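Local structure of possible transcriptional regulator, ArsR family protein (Rhodococcus sp. RHA1, 3F6V) at residues A[65-69]-A[70-74]; A[103-107]-A[108-112]; A[131-134]-A[135-139]. The protein probably binds DNA as a dimeric transcriptional regulator of the ArsR family, whose winged helix-turn-helix domain is expected to recognise operator sequences. All blocks are in the same frame, centred on the assembly; numbering follows the deposited sequence. Where two conformers were deposited one is given.

Interaction 1: A[65-69]-A[70-74]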
# COMPACT_ATOMS: atom_id res chain seq x y z
N GLN A 65 -2.96 -5.09 11.94
CA GLN A 65 -2.47 -4.67 13.27
C GLN A 65 -3.20 -5.38 14.40
O GLN A 65 -2.54 -5.88 15.32
CB GLN A 65 -2.65 -3.20 13.44
CG GLN A 65 -1.71 -2.40 12.55
CD GLN A 65 -1.85 -0.94 12.82
OE1 GLN A 65 -2.97 -0.48 13.12
NE2 GLN A 65 -0.74 -0.20 12.72
N LEU A 66 -4.52 -5.45 14.31
CA LEU A 66 -5.28 -6.11 15.35
C LEU A 66 -4.86 -7.56 15.53
O LEU A 66 -4.77 -8.08 16.67
CB LEU A 66 -6.77 -5.99 15.09
CG LEU A 66 -7.35 -4.61 15.26
CD1 LEU A 66 -8.74 -4.53 14.63
CD2 LEU A 66 -7.41 -4.16 16.75
N LEU A 67 -4.60 -8.26 14.45
CA LEU A 67 -4.24 -9.66 14.51
C LEU A 67 -2.85 -9.90 15.11
O LEU A 67 -2.49 -11.07 15.38
CB LEU A 67 -4.38 -10.29 13.10
CG LEU A 67 -5.82 -10.49 12.69
CD1 LEU A 67 -5.81 -10.88 11.19
CD2 LEU A 67 -6.49 -11.59 13.53
N THR A 68 -2.07 -8.85 15.32
CA THR A 68 -0.74 -9.07 15.94
C THR A 68 -0.83 -9.54 17.39
O THR A 68 0.13 -10.08 17.89
CB THR A 68 0.18 -7.83 15.88
OG1 THR A 68 -0.42 -6.74 16.56
CG2 THR A 68 0.51 -7.45 14.40
N SER A 69 -1.99 -9.33 18.00
CA SER A 69 -2.21 -9.80 19.36
C SER A 69 -2.73 -11.25 19.42
O SER A 69 -3.02 -11.78 20.50
CB SER A 69 -3.18 -8.86 20.07
OG SER A 69 -4.50 -9.29 19.84
N GLY A 70 -2.81 -11.92 18.26
CA GLY A 70 -3.14 -13.33 18.20
C GLY A 70 -4.36 -13.57 17.32
O GLY A 70 -5.05 -12.62 16.87
N GLU A 71 -4.62 -14.86 17.12
CA GLU A 71 -5.73 -15.32 16.32
C GLU A 71 -7.04 -14.86 16.95
O GLU A 71 -7.22 -14.93 18.20
CB GLU A 71 -5.64 -16.84 16.25
CG GLU A 71 -6.54 -17.51 15.24
CD GLU A 71 -6.77 -18.97 15.59
OE1 GLU A 71 -7.04 -19.27 16.78
OE2 GLU A 71 -6.68 -19.83 14.70
N GLN A 72 -7.93 -14.33 16.12
CA GLN A 72 -9.22 -13.74 16.56
C GLN A 72 -10.39 -14.05 15.67
O GLN A 72 -10.22 -14.37 14.48
CB GLN A 72 -9.07 -12.23 16.70
CG GLN A 72 -8.09 -11.87 17.83
CD GLN A 72 -7.63 -10.43 17.77
OE1 GLN A 72 -8.43 -9.50 17.92
NE2 GLN A 72 -6.32 -10.23 17.49
N THR A 73 -11.61 -13.96 16.24
CA THR A 73 -12.79 -14.22 15.46
C THR A 73 -13.17 -13.06 14.62
O THR A 73 -12.85 -11.87 14.87
CB THR A 73 -14.02 -14.56 16.32
OG1 THR A 73 -14.41 -13.37 17.04
CG2 THR A 73 -13.69 -15.71 17.31
N VAL A 74 -13.88 -13.42 13.58
CA VAL A 74 -14.45 -12.41 12.74
C VAL A 74 -15.27 -11.38 13.54
O VAL A 74 -15.07 -10.20 13.42
CB VAL A 74 -15.27 -13.04 11.62
CG1 VAL A 74 -16.02 -11.95 10.94
CG2 VAL A 74 -14.39 -13.78 10.64

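Interaction 2: A[103-107]-A[108-112]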
# COMPACT_ATOMS: atom_id res chain seq x y z
N PRO A 103 -7.48 -18.70 7.71
CA PRO A 103 -8.72 -18.97 8.46
C PRO A 103 -8.70 -20.36 9.13
O PRO A 103 -8.01 -21.27 8.66
CB PRO A 103 -9.79 -18.98 7.34
CG PRO A 103 -9.04 -19.57 6.18
CD PRO A 103 -7.63 -19.03 6.27
N ARG A 104 -9.48 -20.48 10.17
CA ARG A 104 -9.69 -21.79 10.87
C ARG A 104 -11.10 -21.78 11.39
O ARG A 104 -11.52 -20.78 11.92
CB ARG A 104 -8.70 -21.88 12.07
CG ARG A 104 -8.74 -23.14 12.92
CD ARG A 104 -7.64 -23.08 13.98
NE ARG A 104 -7.91 -22.11 15.06
CZ ARG A 104 -8.61 -22.39 16.18
NH1 ARG A 104 -9.13 -23.60 16.35
NH2 ARG A 104 -8.80 -21.47 17.12
N LYS A 105 -11.83 -22.87 11.29
CA LYS A 105 -13.16 -22.93 11.90
C LYS A 105 -13.13 -23.88 13.09
O LYS A 105 -12.47 -24.92 13.04
CB LYS A 105 -14.25 -23.34 10.87
CG LYS A 105 -14.66 -22.24 9.90
CD LYS A 105 -15.83 -22.66 9.01
CE LYS A 105 -15.89 -21.84 7.71
NZ LYS A 105 -16.72 -22.56 6.67
N ASP A 106 -13.78 -23.49 14.18
CA ASP A 106 -13.97 -24.34 15.37
C ASP A 106 -15.39 -24.05 15.85
O ASP A 106 -15.65 -22.98 16.40
CB ASP A 106 -12.94 -24.03 16.48
CG ASP A 106 -13.13 -24.92 17.73
OD1 ASP A 106 -13.79 -25.97 17.62
OD2 ASP A 106 -12.64 -24.55 18.83
N GLY A 107 -16.30 -24.98 15.59
CA GLY A 107 -17.70 -24.79 15.97
C GLY A 107 -18.38 -23.64 15.27
O GLY A 107 -18.39 -23.56 14.04
N ARG A 108 -18.92 -22.74 16.07
CA ARG A 108 -19.67 -21.58 15.58
C ARG A 108 -18.81 -20.34 15.33
O ARG A 108 -19.37 -19.26 15.10
CB ARG A 108 -20.75 -21.18 16.61
CG ARG A 108 -21.90 -22.19 16.79
CD ARG A 108 -22.93 -21.76 17.87
NE ARG A 108 -22.41 -21.73 19.26
CZ ARG A 108 -22.25 -22.82 20.01
NH1 ARG A 108 -22.56 -24.02 19.53
NH2 ARG A 108 -21.80 -22.72 21.25
N PHE A 109 -17.47 -20.48 15.39
CA PHE A 109 -16.58 -19.33 15.22
C PHE A 109 -15.64 -19.53 14.05
O PHE A 109 -15.20 -20.65 13.78
CB PHE A 109 -15.70 -19.12 16.45
CG PHE A 109 -16.45 -18.85 17.70
CD1 PHE A 109 -16.96 -17.59 17.95
CD2 PHE A 109 -16.65 -19.86 18.63
CE1 PHE A 109 -17.67 -17.33 19.12
CE2 PHE A 109 -17.34 -19.61 19.80
CZ PHE A 109 -17.87 -18.35 20.02
N ARG A 110 -15.32 -18.46 13.36
CA ARG A 110 -14.31 -18.55 12.34
C ARG A 110 -13.24 -17.66 12.92
O ARG A 110 -13.52 -16.55 13.39
CB ARG A 110 -14.82 -17.97 11.04
CG ARG A 110 -13.85 -18.08 9.90
CD ARG A 110 -14.62 -18.00 8.62
NE ARG A 110 -13.81 -18.00 7.41
CZ ARG A 110 -13.40 -19.10 6.78
NH1 ARG A 110 -13.71 -20.30 7.25
NH2 ARG A 110 -12.69 -18.99 5.67
N TYR A 111 -12.02 -18.17 12.88
CA TYR A 111 -10.84 -17.48 13.40
C TYR A 111 -9.88 -17.13 12.28
O TYR A 111 -9.72 -17.90 11.33
CB TYR A 111 -10.10 -18.39 14.35
CG TYR A 111 -10.81 -18.67 15.65
CD1 TYR A 111 -10.69 -17.84 16.76
CD2 TYR A 111 -11.63 -19.79 15.75
CE1 TYR A 111 -11.32 -18.14 17.98
CE2 TYR A 111 -12.30 -20.08 16.93
CZ TYR A 111 -12.14 -19.27 18.02
OH TYR A 111 -12.83 -19.59 19.20
N TYR A 112 -9.24 -15.97 12.40
CA TYR A 112 -8.19 -15.55 11.45
C TYR A 112 -6.92 -15.27 12.21
O TYR A 112 -6.95 -14.79 13.33
CB TYR A 112 -8.64 -14.30 10.70
CG TYR A 112 -9.58 -14.65 9.56
CD1 TYR A 112 -9.08 -15.06 8.32
CD2 TYR A 112 -10.95 -14.62 9.76
CE1 TYR A 112 -9.93 -15.43 7.30
CE2 TYR A 112 -11.85 -14.98 8.71
CZ TYR A 112 -11.32 -15.42 7.50
OH TYR A 112 -12.15 -15.76 6.46

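Interaction 3: A[131-134]-A[135-139]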
# COMPACT_ATOMS: atom_id res chain seq x y z
N ILE A 131 12.83 3.01 -2.56
CA ILE A 131 14.22 3.24 -2.89
C ILE A 131 14.81 4.47 -2.22
O ILE A 131 14.08 5.35 -1.71
CB ILE A 131 14.41 3.27 -4.42
CG1 ILE A 131 13.60 4.41 -5.06
CG2 ILE A 131 14.12 1.86 -5.01
CD1 ILE A 131 13.78 4.48 -6.60
N ASP A 132 16.15 4.56 -2.19
CA ASP A 132 16.81 5.60 -1.40
C ASP A 132 16.37 7.02 -1.70
O ASP A 132 16.26 7.84 -0.78
CB ASP A 132 18.33 5.49 -1.50
CG ASP A 132 18.88 4.33 -0.66
OD1 ASP A 132 18.20 3.29 -0.50
OD2 ASP A 132 20.02 4.46 -0.17
N GLU A 133 16.16 7.32 -2.99
CA GLU A 133 15.83 8.70 -3.31
C GLU A 133 14.51 9.10 -2.65
O GLU A 133 14.31 10.28 -2.38
CB GLU A 133 15.77 8.90 -4.82
CG GLU A 133 15.37 10.29 -5.27
CD GLU A 133 16.32 11.43 -4.87
OE1 GLU A 133 17.49 11.18 -4.49
OE2 GLU A 133 15.87 12.60 -5.01
N LEU A 134 13.60 8.14 -2.40
CA LEU A 134 12.34 8.47 -1.73
C LEU A 134 12.60 8.94 -0.30
O LEU A 134 11.98 9.91 0.15
CB LEU A 134 11.34 7.34 -1.83
CG LEU A 134 10.90 7.03 -3.27
CD1 LEU A 134 10.06 5.74 -3.36
CD2 LEU A 134 10.14 8.16 -3.95
N ASP A 135 13.53 8.27 0.42
CA ASP A 135 13.94 8.76 1.74
C ASP A 135 14.58 10.15 1.68
O ASP A 135 14.37 11.01 2.54
CB ASP A 135 14.91 7.79 2.42
CG ASP A 135 14.21 6.67 3.21
OD1 ASP A 135 13.04 6.85 3.61
OD2 ASP A 135 14.91 5.65 3.41
N ARG A 136 15.41 10.37 0.64
CA ARG A 136 16.04 11.66 0.47
C ARG A 136 14.97 12.76 0.26
O ARG A 136 15.04 13.80 0.89
CB ARG A 136 17.05 11.55 -0.68
CG ARG A 136 17.88 12.78 -0.93
CD ARG A 136 19.05 12.46 -1.93
NE ARG A 136 19.97 11.42 -1.46
CZ ARG A 136 20.12 10.18 -1.96
NH1 ARG A 136 19.36 9.72 -2.94
NH2 ARG A 136 21.04 9.36 -1.46
N LEU A 137 13.96 12.47 -0.55
CA LEU A 137 12.86 13.45 -0.77
C LEU A 137 12.05 13.71 0.50
O LEU A 137 11.67 14.85 0.82
CB LEU A 137 11.98 12.97 -1.91
CG LEU A 137 12.65 13.06 -3.29
CD1 LEU A 137 11.84 12.25 -4.29
CD2 LEU A 137 12.77 14.53 -3.78
N VAL A 138 11.80 12.64 1.28
CA VAL A 138 11.06 12.83 2.53
C VAL A 138 11.80 13.82 3.42
O VAL A 138 11.19 14.67 4.06
CB VAL A 138 10.82 11.48 3.26
CG1 VAL A 138 10.47 11.72 4.76
CG2 VAL A 138 9.80 10.64 2.52
N ALA A 139 13.13 13.75 3.43
CA ALA A 139 13.92 14.67 4.23
C ALA A 139 13.86 16.11 3.73
O ALA A 139 14.20 17.01 4.48
CB ALA A 139 15.37 14.19 4.34

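Interaction 1: A[65-69]-A[70-74]
With CG beside its own backbone N (chi1 -65°) and the chain extended beyond it, Q72 reaches back over the turn it has just left and brings its amide to the carbonyl of L66. This is a worked example of a side chain bridging a turn: in the winged-helix fold of ArsR-type proteins, segment 65-69 comes off helix 58-66 and the chain turns here into strand 72-73, the short outer strand of the three-stranded sheet. The amide nitrogen NE2 of Q72 is the working atom. It donates to L66 O at 2.8 Å and also to G70 O at 2.8 Å, the second bond being the straighter, and both acceptors lie close to the amide plane of Q72. Using both N-H groups in this way fixes the rotation of the amide. L66 O, however, is approached from above its carbonyl plane. The backbone adds its own closure, G70 N donating to L67 O at 3.0 Å. G70 makes the reversal with a positive phi of 123°, a conformation that glycine adopts readily. Alongside, the CD2 branch of L67 lies 3.8 Å from G70 O and 4.1 Å from CB of Q72, and the buried L67 also packs on L77 and L114. Beyond the turn, T73 N-caps the next helix through N76 N. Back in segment 65-69, the hydroxyl OG1 of T68 donates to Q65 O at 2.6 Å, within the carbonyl plane, and T68 N shares the same acceptor.

Interaction 2: A[103-107]-A[108-112]
P103 meets R110 and Y112 within the hairpin 101-106/109-114, the wing of the winged-helix fold, which probably helps to contact DNA as in relatives. Its CB sits over one face of the R110 guanidinium, 3.3 Å from NH2 in the given conformer, and 3.6 Å from CE1 of the Y112 ring. R110 NE donates to Y112 OH at 2.9 Å, which holds the guanidinium beside the proline. R104 follows in a hydrogen-bonded antiparallel pair with Y111, each backbone N donating to the other's O at 2.8 Å. Its side chain leaves with CG opposite the backbone N and bends at chi3 (72°), bringing the guanidinium down flat on the Y111 ring: the planes are 17° apart and NH2 comes over one face, 3.6 Å from CD2. The cation-pi contact is off-centre, CZ lying 30° off the ring normal. K105 and R110 share the face of P103. D106 and F109 close the strands, D106 N donating to F109 O at 3.2 Å and F109 N returning a bond to D106 O. G107 then takes the positive-phi corner of a type II' turn. R104 is thus paired with E71 as well as stacked on Y111, whereas in the given conformers K105 NZ and R110 NH1 lie 3.8 Å apart, so positive charge probably gathers here, consistent with an anionic partner such as DNA.

Interaction 3: A[131-134]-A[135-139]
E133 and R136 form the single salt bridge of this part of helix 132-140, where spacings of three and four residues bring side chains together. OE1 of E133 accepts from NH1 of R136 at 2.8 Å with an N-H...O angle of 165°, entering at the guanidinium edge and almost in its plane. The two side chains cross at about a right angle. R136 can fold back because its chain bends at chi3 (-60°), while E133 turns at chi2 (63°) to lift its carboxylate toward it. The other carboxylate oxygen, OE2 of E133, has CG of L137 beside it at 3.7 Å. Backbone bonds supply the second kind of contact: R136 N to D132 O, L137 N to E133 O at 2.9 Å and V138 N to L134 O at 3.0 Å repeat the i to i+4 pattern of an alpha helix, with I131 as the N-cap residue. Apolar packing is the third: CD2 of L134 is 4.4 Å from CD1 of L137, a loose touch along one side of the helix. That side faces the second subunit, where L134 packs on T68 and L137 on L119, both of that other chain. OD1 of D135 instead accepts from the indole NE1 of W130 in its own chain. E133, whose charge is probably offset by R136, also packs on T68 of the second subunit, beside the leucines, so the charged pair borders the dimer interface.

All three contacts lie at the surface, each with one buried residue among those that touch. Interactions 1 and 2 belong to the same sheet: strand 72-73 pairs with strand 109-114, Q72 O probably accepting from Y112 N, and the salt bridge of E71 OE2 with R104 NE, 2.6 Å long, ties the turn to the wing. Interaction 3 stands apart, its centre about 33 Å from that of interaction 1 and about 43 Å from that of interaction 2, yet interactions 1 and 3 both touch the second subunit. Chemistry follows place: amide-to-carbonyl bonds close a turn, cross-strand pairing and a cation-pi stack build the wing, and a charged pair flanks leucines at the dimer interface.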